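Local structure of envelope polyprotein (Puumala orthohantavirus, 5FXU) at residues A[37-43]-A[140-145]; A[162-166]-A[186-190]; A[167-172]-A[351-356]; A[258-263]-A[328-333]; A[308-314]-A[339-344]. The protein forms, as the Gn ectodomain, part of the antigenic glycoprotein surface of the hantavirus particle, where Gn probably acts with its partner Gc in host-cell entry. The contacts are given in a common frame with arbitrary orientation. Numbering follows the deposited sequence.

Interaction 1: A[37-43]-A[140-145]; sequences LKLESSC and CLLGLG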
# COMPACT_ATOMS: atom_id res chain seq x y z
N LEU A 37 15.31 7.18 -8.54
CA LEU A 37 15.20 7.21 -7.08
C LEU A 37 15.68 5.92 -6.41
O LEU A 37 15.22 4.84 -6.75
CB LEU A 37 13.76 7.52 -6.65
CG LEU A 37 13.24 8.94 -6.90
CD1 LEU A 37 11.82 9.07 -6.38
CD2 LEU A 37 14.14 10.02 -6.28
N LYS A 38 16.60 6.06 -5.46
CA LYS A 38 17.16 4.95 -4.69
C LYS A 38 17.02 5.29 -3.20
O LYS A 38 17.35 6.41 -2.80
CB LYS A 38 18.65 4.75 -5.05
CG LYS A 38 19.07 3.29 -5.34
CD LYS A 38 19.30 2.54 -4.04
CE LYS A 38 20.73 2.73 -3.53
NZ LYS A 38 21.75 1.87 -4.19
N LEU A 39 16.52 4.36 -2.40
CA LEU A 39 16.53 4.54 -0.94
C LEU A 39 17.91 4.24 -0.40
O LEU A 39 18.44 3.18 -0.67
CB LEU A 39 15.53 3.62 -0.22
CG LEU A 39 14.27 4.24 0.38
CD1 LEU A 39 13.58 3.20 1.24
CD2 LEU A 39 14.52 5.49 1.22
N GLU A 40 18.49 5.18 0.34
CA GLU A 40 19.74 4.97 1.07
C GLU A 40 19.38 4.94 2.54
O GLU A 40 18.45 5.62 2.95
CB GLU A 40 20.74 6.12 0.85
CG GLU A 40 21.05 6.53 -0.59
CD GLU A 40 21.96 5.56 -1.33
OE1 GLU A 40 21.79 4.33 -1.19
OE2 GLU A 40 22.84 6.02 -2.09
N SER A 41 20.15 4.20 3.33
CA SER A 41 19.95 4.14 4.78
C SER A 41 21.26 4.25 5.52
O SER A 41 22.23 3.60 5.15
CB SER A 41 19.27 2.83 5.19
OG SER A 41 19.05 2.80 6.59
N SER A 42 21.28 5.06 6.57
CA SER A 42 22.35 5.06 7.54
C SER A 42 21.92 4.35 8.84
O SER A 42 22.62 4.42 9.83
CB SER A 42 22.77 6.51 7.85
OG SER A 42 22.02 7.01 8.96
N CYS A 43 20.78 3.67 8.84
CA CYS A 43 20.22 3.14 10.07
C CYS A 43 20.87 1.81 10.45
O CYS A 43 21.33 1.07 9.57
CB CYS A 43 18.71 2.94 9.92
SG CYS A 43 17.73 4.45 9.61
N CYS A 140 17.67 7.90 13.08
CA CYS A 140 18.60 7.62 12.00
C CYS A 140 18.07 8.25 10.71
O CYS A 140 17.04 8.92 10.74
CB CYS A 140 18.85 6.12 11.87
SG CYS A 140 17.38 5.14 11.53
N LEU A 141 18.80 8.10 9.61
CA LEU A 141 18.52 8.82 8.38
C LEU A 141 18.31 7.89 7.21
O LEU A 141 19.05 6.94 7.02
CB LEU A 141 19.67 9.77 8.05
CG LEU A 141 19.85 10.98 8.97
CD1 LEU A 141 21.07 11.79 8.55
CD2 LEU A 141 18.63 11.88 8.98
N LEU A 142 17.29 8.21 6.42
CA LEU A 142 17.12 7.64 5.10
C LEU A 142 17.25 8.79 4.10
O LEU A 142 16.95 9.96 4.39
CB LEU A 142 15.74 6.98 4.95
CG LEU A 142 15.29 5.95 6.00
CD1 LEU A 142 13.83 5.56 5.79
CD2 LEU A 142 16.16 4.71 5.92
N GLY A 143 17.72 8.44 2.92
CA GLY A 143 17.75 9.37 1.82
C GLY A 143 16.97 8.81 0.65
O GLY A 143 16.99 7.59 0.39
N LEU A 144 16.30 9.71 -0.06
CA LEU A 144 15.61 9.37 -1.30
C LEU A 144 15.78 10.53 -2.27
O LEU A 144 15.27 11.64 -2.03
CB LEU A 144 14.13 9.09 -1.04
CG LEU A 144 13.39 8.50 -2.24
CD1 LEU A 144 13.87 7.09 -2.58
CD2 LEU A 144 11.89 8.47 -1.93
N GLY A 145 16.53 10.26 -3.34
CA GLY A 145 17.02 11.28 -4.27
C GLY A 145 17.75 12.35 -3.50
O GLY A 145 18.77 12.08 -2.87
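Leu144 overlaps Leu37 and Leu39 with its CD1 methyl, 4.1 Å from Leu37 CB and 4.1 Å from Leu39 CG. Farther along, Leu39 CD2 lies 4.2 Å from Leu142 CB, and Leu142 CD2 comes within 4.0 Å of Cys43 SG, so this leucine-lined face runs up to the disulfide. The backbones pair antiparallel: Glu40 N donates to Gly143 O (2.8 Å), Gly143 N to Glu40 O (2.9 Å), and Ser42 N to Leu141 O (3.0 Å). Cys43, whose N closes an ST turn by donating to Ser41 OG (3.0 Å), carries the SG bonded to Cys140 SG at 2.1 Å. Strand 39-41 is an outermost strand of a small mixed sheet, with strand 147-155 on the far side of 140-144. Phe112 and Pro123 of the neighbouring sheet pack against Leu37 and Leu144. Hydrogen bonds set the register of this short edge strand, while the disulfide adds a covalent tie two residues beyond the strand.

Interaction 2: A[162-166]-A[186-190]; sequences QLVEG and IVTVM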
# COMPACT_ATOMS: atom_id res chain seq x y z
N GLN A 162 -1.52 1.97 22.59
CA GLN A 162 -0.96 2.92 21.65
C GLN A 162 -1.75 4.19 21.68
O GLN A 162 -2.94 4.17 21.93
CB GLN A 162 -1.03 2.36 20.23
CG GLN A 162 -0.06 1.24 19.96
CD GLN A 162 -0.28 0.58 18.60
OE1 GLN A 162 -0.96 1.12 17.69
NE2 GLN A 162 0.28 -0.60 18.46
N LEU A 163 -1.06 5.30 21.41
CA LEU A 163 -1.71 6.60 21.32
C LEU A 163 -2.51 6.71 20.01
O LEU A 163 -1.93 6.81 18.93
CB LEU A 163 -0.67 7.73 21.44
CG LEU A 163 -1.22 9.15 21.68
CD1 LEU A 163 -1.88 9.25 23.06
CD2 LEU A 163 -0.14 10.21 21.52
N VAL A 164 -3.84 6.68 20.12
CA VAL A 164 -4.73 6.72 18.97
C VAL A 164 -5.76 7.83 19.16
O VAL A 164 -6.54 7.81 20.12
CB VAL A 164 -5.50 5.41 18.80
CG1 VAL A 164 -6.08 5.35 17.39
CG2 VAL A 164 -4.64 4.19 19.06
N GLU A 165 -5.75 8.80 18.26
CA GLU A 165 -6.60 9.99 18.34
C GLU A 165 -6.40 10.71 19.70
O GLU A 165 -7.36 11.21 20.28
CB GLU A 165 -8.10 9.65 18.12
CG GLU A 165 -8.44 8.78 16.90
CD GLU A 165 -9.86 8.17 16.88
OE1 GLU A 165 -10.10 7.23 17.66
OE2 GLU A 165 -10.72 8.59 16.06
N GLY A 166 -5.16 10.77 20.20
CA GLY A 166 -4.87 11.36 21.52
C GLY A 166 -5.36 10.56 22.73
O GLY A 166 -5.50 11.12 23.82
N ILE A 186 -14.61 1.54 21.66
CA ILE A 186 -14.37 1.45 20.23
C ILE A 186 -13.50 2.60 19.79
O ILE A 186 -13.88 3.75 19.92
CB ILE A 186 -15.70 1.47 19.44
CG1 ILE A 186 -16.51 0.22 19.81
CG2 ILE A 186 -15.44 1.54 17.94
CD1 ILE A 186 -17.91 0.19 19.22
N VAL A 187 -12.36 2.29 19.19
CA VAL A 187 -11.42 3.29 18.69
C VAL A 187 -11.08 3.02 17.23
O VAL A 187 -10.87 1.88 16.81
CB VAL A 187 -10.14 3.31 19.56
CG1 VAL A 187 -9.16 4.33 19.04
CG2 VAL A 187 -10.49 3.65 21.01
N THR A 188 -11.02 4.08 16.45
CA THR A 188 -10.68 4.00 15.03
C THR A 188 -9.17 4.06 14.83
O THR A 188 -8.56 5.02 15.28
CB THR A 188 -11.39 5.12 14.29
OG1 THR A 188 -12.79 4.81 14.28
CG2 THR A 188 -10.91 5.24 12.89
N VAL A 189 -8.58 3.05 14.19
CA VAL A 189 -7.13 2.98 14.00
C VAL A 189 -6.76 2.91 12.51
O VAL A 189 -7.52 2.44 11.68
CB VAL A 189 -6.46 1.79 14.73
CG1 VAL A 189 -6.75 1.84 16.21
CG2 VAL A 189 -6.91 0.44 14.19
N MET A 190 -5.54 3.35 12.23
CA MET A 190 -4.98 3.28 10.89
C MET A 190 -4.59 1.86 10.54
O MET A 190 -4.10 1.10 11.38
CB MET A 190 -3.76 4.20 10.79
CG MET A 190 -3.12 4.22 9.41
SD MET A 190 -1.78 5.44 9.16
CE MET A 190 -2.76 6.93 9.03
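Apolar packing comes first here, and it centres on Val164, the last residue of strand 162-164. Its CG1 methyl sits 3.6 Å from Val187 CG1 and 3.8 Å from Val189 CG1. These two valines, on either side of Thr188 in the sequence of strand 185-197, flank the backbone on which the methyl settles, with Val164 CG1 only 3.3 Å from Thr188 O. The short strand axes lie at 96° and approach no closer than 8.6 Å, so the segments meet through side chains and not as paired neighbours in a sheet.

The second kind of contact involves the carboxylate of Glu165, which follows the strand. Its OE1 lies 3.3 Å from Val187 CG1 and 3.5 Å from Thr188 N, and OE2 is 4.0 Å from Thr188 CB; these are close approaches, none of them a hydrogen bond.

Backbone pairing is instead directed outward. Gln162 pairs with Phe169 of the adjoining strand, completing the 162-164/167-171 hairpin, and Val187 and Val189 pair with strand 340-354. The contact thus lays the hairpin across strand 185-197 within the large branched or curled sheet. With 190 Å² buried in all and three valines supplying the apolar side-chain contacts, this is a small hydrophobic junction bordered by a charged residue at the surface.

Interaction 3: A[167-172]-A[351-356]; sequences VCFNPV and LPGEIE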
# COMPACT_ATOMS: atom_id res chain seq x y z
N VAL A 167 -5.58 9.26 22.55
CA VAL A 167 -6.13 8.39 23.59
C VAL A 167 -5.33 7.10 23.63
O VAL A 167 -4.97 6.56 22.59
CB VAL A 167 -7.61 8.05 23.30
CG1 VAL A 167 -8.22 7.31 24.47
CG2 VAL A 167 -8.42 9.30 22.99
N CYS A 168 -5.07 6.57 24.82
CA CYS A 168 -4.33 5.31 24.95
C CYS A 168 -5.29 4.14 24.86
O CYS A 168 -6.22 4.06 25.63
CB CYS A 168 -3.54 5.29 26.26
SG CYS A 168 -2.08 6.37 26.16
N PHE A 169 -5.07 3.23 23.90
CA PHE A 169 -6.05 2.16 23.56
C PHE A 169 -5.42 0.77 23.44
O PHE A 169 -4.38 0.67 22.80
CB PHE A 169 -6.73 2.51 22.23
CG PHE A 169 -7.73 1.48 21.75
CD1 PHE A 169 -8.90 1.23 22.47
CD2 PHE A 169 -7.53 0.77 20.57
CE1 PHE A 169 -9.84 0.30 22.03
CE2 PHE A 169 -8.46 -0.16 20.13
CZ PHE A 169 -9.62 -0.40 20.86
N ASN A 170 -6.07 -0.26 24.00
CA ASN A 170 -5.67 -1.67 23.88
C ASN A 170 -6.80 -2.52 23.25
O ASN A 170 -7.87 -2.66 23.84
CB ASN A 170 -5.35 -2.25 25.26
CG ASN A 170 -4.56 -3.54 25.20
OD1 ASN A 170 -5.03 -4.59 25.64
ND2 ASN A 170 -3.35 -3.47 24.65
N PRO A 171 -6.58 -3.10 22.04
CA PRO A 171 -7.69 -3.82 21.39
C PRO A 171 -7.98 -5.18 22.02
O PRO A 171 -7.14 -5.68 22.75
CB PRO A 171 -7.19 -3.99 19.95
CG PRO A 171 -5.71 -4.04 20.09
CD PRO A 171 -5.38 -3.05 21.17
N VAL A 172 -9.16 -5.75 21.75
CA VAL A 172 -9.50 -7.12 22.17
C VAL A 172 -8.47 -8.12 21.62
O VAL A 172 -7.95 -7.92 20.53
CB VAL A 172 -10.95 -7.59 21.78
CG1 VAL A 172 -12.01 -6.81 22.55
CG2 VAL A 172 -11.21 -7.52 20.27
N LEU A 351 -11.92 -0.55 16.01
CA LEU A 351 -11.60 -1.74 16.80
C LEU A 351 -12.27 -1.69 18.16
O LEU A 351 -12.26 -0.66 18.82
CB LEU A 351 -10.10 -1.87 17.03
CG LEU A 351 -9.20 -2.17 15.84
CD1 LEU A 351 -7.71 -2.09 16.13
CD2 LEU A 351 -9.52 -3.53 15.28
N PRO A 352 -12.83 -2.83 18.59
CA PRO A 352 -13.32 -2.94 19.95
C PRO A 352 -12.16 -3.23 20.90
O PRO A 352 -11.22 -3.95 20.54
CB PRO A 352 -14.27 -4.12 19.87
CG PRO A 352 -13.67 -5.00 18.84
CD PRO A 352 -12.99 -4.10 17.86
N GLY A 353 -12.22 -2.66 22.10
CA GLY A 353 -11.19 -2.84 23.12
C GLY A 353 -11.45 -2.03 24.38
O GLY A 353 -12.60 -1.80 24.73
N GLU A 354 -10.38 -1.58 25.03
CA GLU A 354 -10.46 -0.84 26.28
C GLU A 354 -9.55 0.39 26.27
O GLU A 354 -8.36 0.28 25.98
CB GLU A 354 -10.12 -1.75 27.45
CG GLU A 354 -11.03 -2.98 27.59
CD GLU A 354 -11.14 -3.50 29.01
OE1 GLU A 354 -11.61 -2.72 29.85
OE2 GLU A 354 -10.80 -4.69 29.30
N ILE A 355 -10.11 1.56 26.56
CA ILE A 355 -9.37 2.85 26.56
C ILE A 355 -8.38 3.09 27.73
O ILE A 355 -7.36 3.77 27.54
CB ILE A 355 -10.37 4.03 26.38
CG1 ILE A 355 -10.71 4.18 24.89
CG2 ILE A 355 -9.83 5.35 26.94
CD1 ILE A 355 -11.81 5.17 24.56
N GLU A 356 -8.66 2.55 28.91
CA GLU A 356 -7.78 2.75 30.10
C GLU A 356 -7.65 4.23 30.50
O GLU A 356 -7.03 5.04 29.79
CB GLU A 356 -6.38 2.14 29.89
CG GLU A 356 -6.30 0.75 29.30
CD GLU A 356 -7.01 -0.28 30.13
OE1 GLU A 356 -6.67 -0.45 31.31
OE2 GLU A 356 -7.91 -0.92 29.59
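The main bump is the ring of Phe169, which fills a hollow formed by the bend of 351-355. Its CZ lies 3.3 Å from Leu351 O, its CE2 3.9 Å from Leu351 CB, its CE1 3.6 Å from Gly353 CA, and its CD1 4.2 Å from Ile355 CG1. Gly353 makes this hollow possible: a CB there would run into Phe169 CZ, Asn170 O and Pro171 CA. Its absence lets Pro171 CA and Gly353 CA approach to 4.0 Å. At one end Val167 CG1 nestles against Ile355 CG2 at 3.5 Å; at the other, Val172 CG2 rests on the Pro352 ring, 3.8 Å from CG.

Antiparallel bonding follows this outline, with Asn170 N to Glu354 O (3.1 Å), Glu354 N to Asn170 O (3.0 Å) and Val172 N to Pro352 O (3.0 Å). The short axes nevertheless lie at 110°, so the strands swing across each other in the sheet. Val187 of strand 185-197 also packs on Phe169, while Tyr249 of helix 249-260 touches Val172 and Pro352. The Cys158-Cys168 disulfide ties strand 167-171 to the loop that precedes strand 162-164. Backbone hydrogen bonds thus join the last modelled strand to the sheet, and the buried Phe169 ring, flanked by aliphatic contacts at both ends, adds hydrophobic packing.

Interaction 4: A[258-263]-A[328-333]; sequences MAFAPH and IMEGNH. With NAG (2-acetamido-2-deoxy-beta-D-glucopyranose), chain D.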
# COMPACT_ATOMS: atom_id res chain seq x y z
N MET A 258 -11.97 -1.07 1.97
CA MET A 258 -11.36 -1.10 0.64
C MET A 258 -12.41 -1.02 -0.45
O MET A 258 -12.22 -0.30 -1.42
CB MET A 258 -10.49 -2.35 0.41
CG MET A 258 -9.12 -2.28 1.07
SD MET A 258 -8.21 -3.84 0.92
CE MET A 258 -6.65 -3.39 1.67
N ALA A 259 -13.49 -1.76 -0.30
CA ALA A 259 -14.54 -1.80 -1.30
C ALA A 259 -15.23 -0.45 -1.47
O ALA A 259 -15.54 -0.08 -2.57
CB ALA A 259 -15.54 -2.89 -0.98
N PHE A 260 -15.38 0.31 -0.40
CA PHE A 260 -15.99 1.64 -0.48
C PHE A 260 -14.98 2.78 -0.78
O PHE A 260 -15.34 3.76 -1.42
CB PHE A 260 -16.89 1.89 0.73
CG PHE A 260 -18.16 1.06 0.68
CD1 PHE A 260 -19.23 1.42 -0.19
CD2 PHE A 260 -18.29 -0.12 1.44
CE1 PHE A 260 -20.39 0.64 -0.25
CE2 PHE A 260 -19.45 -0.91 1.38
CZ PHE A 260 -20.50 -0.53 0.53
N ALA A 261 -13.71 2.62 -0.40
CA ALA A 261 -12.65 3.57 -0.70
C ALA A 261 -11.46 2.84 -1.32
O ALA A 261 -10.43 2.63 -0.65
CB ALA A 261 -12.25 4.33 0.56
N PRO A 262 -11.57 2.46 -2.60
CA PRO A 262 -10.55 1.68 -3.24
C PRO A 262 -9.21 2.36 -3.46
O PRO A 262 -8.25 1.64 -3.67
CB PRO A 262 -11.19 1.31 -4.58
CG PRO A 262 -12.26 2.31 -4.80
CD PRO A 262 -12.79 2.54 -3.43
N HIS A 263 -9.12 3.69 -3.36
CA HIS A 263 -7.82 4.41 -3.39
C HIS A 263 -7.37 4.90 -2.00
O HIS A 263 -6.53 5.77 -1.92
CB HIS A 263 -7.93 5.59 -4.38
CG HIS A 263 -8.18 5.12 -5.78
ND1 HIS A 263 -7.19 4.58 -6.57
CD2 HIS A 263 -9.33 5.03 -6.50
CE1 HIS A 263 -7.70 4.20 -7.72
NE2 HIS A 263 -8.99 4.45 -7.70
N ILE A 328 -6.27 8.54 -12.27
CA ILE A 328 -6.81 7.69 -11.22
C ILE A 328 -7.28 6.41 -11.91
O ILE A 328 -8.35 6.41 -12.54
CB ILE A 328 -7.98 8.35 -10.48
CG1 ILE A 328 -7.52 9.68 -9.89
CG2 ILE A 328 -8.51 7.41 -9.36
CD1 ILE A 328 -8.65 10.56 -9.44
N MET A 329 -6.48 5.34 -11.81
CA MET A 329 -6.83 4.08 -12.46
C MET A 329 -8.11 3.47 -11.84
O MET A 329 -8.44 3.69 -10.66
CB MET A 329 -5.63 3.10 -12.55
CG MET A 329 -5.12 2.61 -11.22
SD MET A 329 -3.64 1.63 -11.52
CE MET A 329 -2.47 2.79 -10.84
N GLU A 330 -8.90 2.79 -12.67
CA GLU A 330 -10.19 2.26 -12.26
C GLU A 330 -9.98 1.27 -11.12
O GLU A 330 -9.33 0.25 -11.30
CB GLU A 330 -10.88 1.56 -13.43
CG GLU A 330 -12.24 0.93 -13.13
CD GLU A 330 -13.23 2.00 -12.73
OE1 GLU A 330 -13.86 2.63 -13.62
OE2 GLU A 330 -13.31 2.26 -11.51
N GLY A 331 -10.53 1.58 -9.95
CA GLY A 331 -10.54 0.65 -8.82
C GLY A 331 -11.92 0.28 -8.27
O GLY A 331 -12.00 -0.45 -7.27
N ASN A 332 -12.99 0.77 -8.91
CA ASN A 332 -14.37 0.48 -8.50
C ASN A 332 -14.63 -1.02 -8.72
O ASN A 332 -14.60 -1.50 -9.85
CB ASN A 332 -15.36 1.40 -9.25
CG ASN A 332 -16.82 1.08 -8.98
OD1 ASN A 332 -17.16 0.16 -8.23
ND2 ASN A 332 -17.70 1.85 -9.63
N HIS A 333 -14.85 -1.74 -7.62
CA HIS A 333 -15.04 -3.20 -7.66
C HIS A 333 -16.35 -3.67 -8.30
O HIS A 333 -16.44 -4.82 -8.75
CB HIS A 333 -14.90 -3.78 -6.25
CG HIS A 333 -13.54 -3.57 -5.67
ND1 HIS A 333 -12.43 -4.27 -6.09
CD2 HIS A 333 -13.10 -2.71 -4.73
CE1 HIS A 333 -11.37 -3.87 -5.42
NE2 HIS A 333 -11.75 -2.92 -4.59
C1 NAG D . -19.13 1.69 -9.56
C2 NAG D . -19.78 3.05 -9.61
C3 NAG D . -21.30 2.90 -9.60
C4 NAG D . -21.75 2.11 -10.83
C5 NAG D . -20.97 0.79 -10.90
C6 NAG D . -21.22 0.08 -12.23
C7 NAG D . -18.62 4.95 -8.51
C8 NAG D . -18.24 5.58 -9.82
N2 NAG D . -19.32 3.81 -8.46
O3 NAG D . -21.89 4.21 -9.59
O4 NAG D . -23.15 1.82 -10.71
O5 NAG D . -19.56 1.00 -10.74
O6 NAG D . -20.63 0.83 -13.29
O7 NAG D . -18.30 5.48 -7.47
O HOH W 1 -15.59 0.03 -5.28
O HOH W 2 -9.32 -1.43 -3.58
O HOH W 3 -11.21 4.23 -9.45
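His263, in the loop that follows helix 249-260, loses the most surface as that helix-to-loop connection packs on the glycosylated loop leaving edge strand 327-329 of a three-stranded antiparallel sheet. Ile328 CG2 lies over one face of the imidazole, 3.7 Å from its centroid in a CH-pi contact, while Met329 O sits near the ring edge, 3.1 Å from His263 CE1. His333 is the second large contributor: its CD2 approaches Ala259 CA at 3.8 Å, at the last turn of the helix. Its ring also stacks on Phe212, and its ND1 is hydrogen-bonded to Glu209. Between the two histidines, Pro262 CB meets Gly331 O at 3.3 Å, over a glycine at which a CB would be tight. Water fills the polar gaps: one donates to Ala259 O (2.7 Å) and accepts from His333 N (3.0 Å), and another joins His263 NE2 to Gly331 N, 2.8 Å from each. Beside this interface, Asn332 ND2 is bonded to C1 of the NAG at 1.4 Å.

Interaction 5: A[308-314]-A[339-344]; sequences TSTGVLT and KTLPLT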
# COMPACT_ATOMS: atom_id res chain seq x y z
N THR A 308 -2.38 7.37 -4.70
CA THR A 308 -1.26 6.68 -5.30
C THR A 308 -1.56 6.40 -6.77
O THR A 308 -2.72 6.28 -7.17
CB THR A 308 -0.94 5.35 -4.55
OG1 THR A 308 -2.06 4.47 -4.58
CG2 THR A 308 -0.57 5.61 -3.11
N SER A 309 -0.50 6.24 -7.56
CA SER A 309 -0.59 6.07 -9.00
C SER A 309 -0.11 4.69 -9.42
O SER A 309 0.20 4.49 -10.59
CB SER A 309 0.26 7.12 -9.70
OG SER A 309 0.03 8.41 -9.16
N THR A 310 -0.07 3.73 -8.50
CA THR A 310 0.43 2.38 -8.80
C THR A 310 -0.63 1.30 -8.50
O THR A 310 -1.40 1.42 -7.55
CB THR A 310 1.67 2.05 -7.98
OG1 THR A 310 1.35 2.22 -6.60
CG2 THR A 310 2.83 2.99 -8.34
N GLY A 311 -0.67 0.28 -9.34
CA GLY A 311 -1.54 -0.86 -9.10
C GLY A 311 -1.24 -2.02 -10.02
O GLY A 311 -0.25 -2.01 -10.75
N VAL A 312 -2.12 -3.01 -9.99
CA VAL A 312 -2.04 -4.19 -10.83
C VAL A 312 -3.39 -4.39 -11.51
O VAL A 312 -4.42 -4.14 -10.91
CB VAL A 312 -1.73 -5.44 -9.98
CG1 VAL A 312 -1.50 -6.68 -10.81
CG2 VAL A 312 -0.48 -5.21 -9.15
N LEU A 313 -3.38 -4.85 -12.75
CA LEU A 313 -4.60 -5.30 -13.40
C LEU A 313 -5.20 -6.48 -12.68
O LEU A 313 -4.47 -7.42 -12.35
CB LEU A 313 -4.31 -5.74 -14.84
CG LEU A 313 -3.89 -4.66 -15.84
CD1 LEU A 313 -3.78 -5.33 -17.18
CD2 LEU A 313 -4.86 -3.50 -15.91
N THR A 314 -6.51 -6.46 -12.46
CA THR A 314 -7.18 -7.60 -11.82
C THR A 314 -7.37 -8.77 -12.77
O THR A 314 -7.52 -9.89 -12.33
CB THR A 314 -8.54 -7.21 -11.24
OG1 THR A 314 -9.40 -6.78 -12.30
CG2 THR A 314 -8.41 -6.10 -10.21
N LYS A 339 -10.12 -2.98 -14.67
CA LYS A 339 -9.95 -2.47 -13.32
C LYS A 339 -8.66 -2.94 -12.69
O LYS A 339 -7.94 -3.80 -13.23
CB LYS A 339 -11.17 -2.82 -12.46
CG LYS A 339 -11.34 -4.28 -12.11
CD LYS A 339 -12.56 -4.49 -11.24
CE LYS A 339 -13.03 -5.93 -11.27
NZ LYS A 339 -14.19 -6.12 -10.37
N THR A 340 -8.34 -2.34 -11.54
CA THR A 340 -7.07 -2.55 -10.88
C THR A 340 -7.23 -2.66 -9.38
O THR A 340 -8.26 -2.26 -8.83
CB THR A 340 -6.12 -1.37 -11.13
OG1 THR A 340 -6.67 -0.18 -10.55
CG2 THR A 340 -5.89 -1.15 -12.61
N LEU A 341 -6.16 -3.15 -8.75
CA LEU A 341 -5.96 -3.13 -7.30
C LEU A 341 -4.74 -2.29 -7.00
O LEU A 341 -3.73 -2.39 -7.70
CB LEU A 341 -5.72 -4.54 -6.75
CG LEU A 341 -6.95 -5.45 -6.68
CD1 LEU A 341 -6.52 -6.90 -6.55
CD2 LEU A 341 -7.85 -5.07 -5.53
N PRO A 342 -4.82 -1.47 -5.95
CA PRO A 342 -3.67 -0.63 -5.64
C PRO A 342 -2.55 -1.41 -4.95
O PRO A 342 -2.83 -2.37 -4.21
CB PRO A 342 -4.26 0.43 -4.73
CG PRO A 342 -5.41 -0.27 -4.04
CD PRO A 342 -5.97 -1.19 -5.07
N LEU A 343 -1.31 -0.97 -5.16
CA LEU A 343 -0.13 -1.60 -4.56
C LEU A 343 -0.06 -1.42 -3.05
O LEU A 343 0.35 -2.34 -2.33
CB LEU A 343 1.17 -1.09 -5.19
CG LEU A 343 1.47 -1.48 -6.62
CD1 LEU A 343 2.99 -1.49 -6.79
CD2 LEU A 343 0.89 -2.81 -7.06
N THR A 344 -0.42 -0.23 -2.59
CA THR A 344 -0.56 0.06 -1.17
C THR A 344 -1.91 0.69 -0.92
O THR A 344 -2.52 1.24 -1.83
CB THR A 344 0.52 1.02 -0.65
OG1 THR A 344 0.28 2.34 -1.16
CG2 THR A 344 1.92 0.53 -1.06
O HOH W 4 -0.77 2.13 -4.74
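Val312 uses both its backbone groups on Leu341: Val312 N donates to Leu341 O and Leu341 N to Val312 O, each at 2.9 Å. Next along, Thr314 N donates to Lys339 O at 3.1 Å, whereas at the other end Leu343 N makes only a weak bond to Thr310 O, 3.4 Å away. A water bridges that end, accepting from Thr308 OG1 (2.7 Å) and Thr344 N (3.2 Å) and donating to Thr310 OG1 (2.8 Å).

The backbone bonds pair strand 310-313 antiparallel with the start of the long strand 340-354. On its other side 310-313 pairs with strand 321-323, so it lies in the interior of the large curled sheet. Gly311 allows close approach, its CA 3.0 Å from Leu341 O, where a CB would clash, and Val312 CG2 packs on Leu343 CD2 at 3.5 Å.

The buried polar side chains find partners around the pair. Asp113 takes both Thr310 OG1 and Thr344 OG1, Thr314 OG1 is hydrogen-bonded to Asn224 OD1, and Thr340 OG1 to the carbonyl of Glu330. Lys339 NZ forms salt bridges with Glu209 and Glu213 and hydrogen-bonds to Val335 O, while the aliphatic part of its side chain lies against Thr314, with CG 3.2 Å from OG1.

Overall arrangement
Interaction 5 is the most buried, its centre about 9 Å from the centre of the chain; its polar side chains find many partners within the protein, and a water bridges one end. Interactions 1 to 4 are only partly buried, and 1, 2 and 3 include exposed residues, with centres 20 to 25 Å from that of the chain. Interaction 4 touches interaction 5 through Glu330 O and Thr340 N but relies on rings and waters beside a glycan. Interactions 3 and 5 use opposite ends of strand 340-354. Interactions 2 and 3 adjoin, sharing the 162-171 hairpin; the former is side-chain packing, the latter adds backbone pairing to side-chain packing. Interaction 1, in another sheet, alone has a disulfide between its segments.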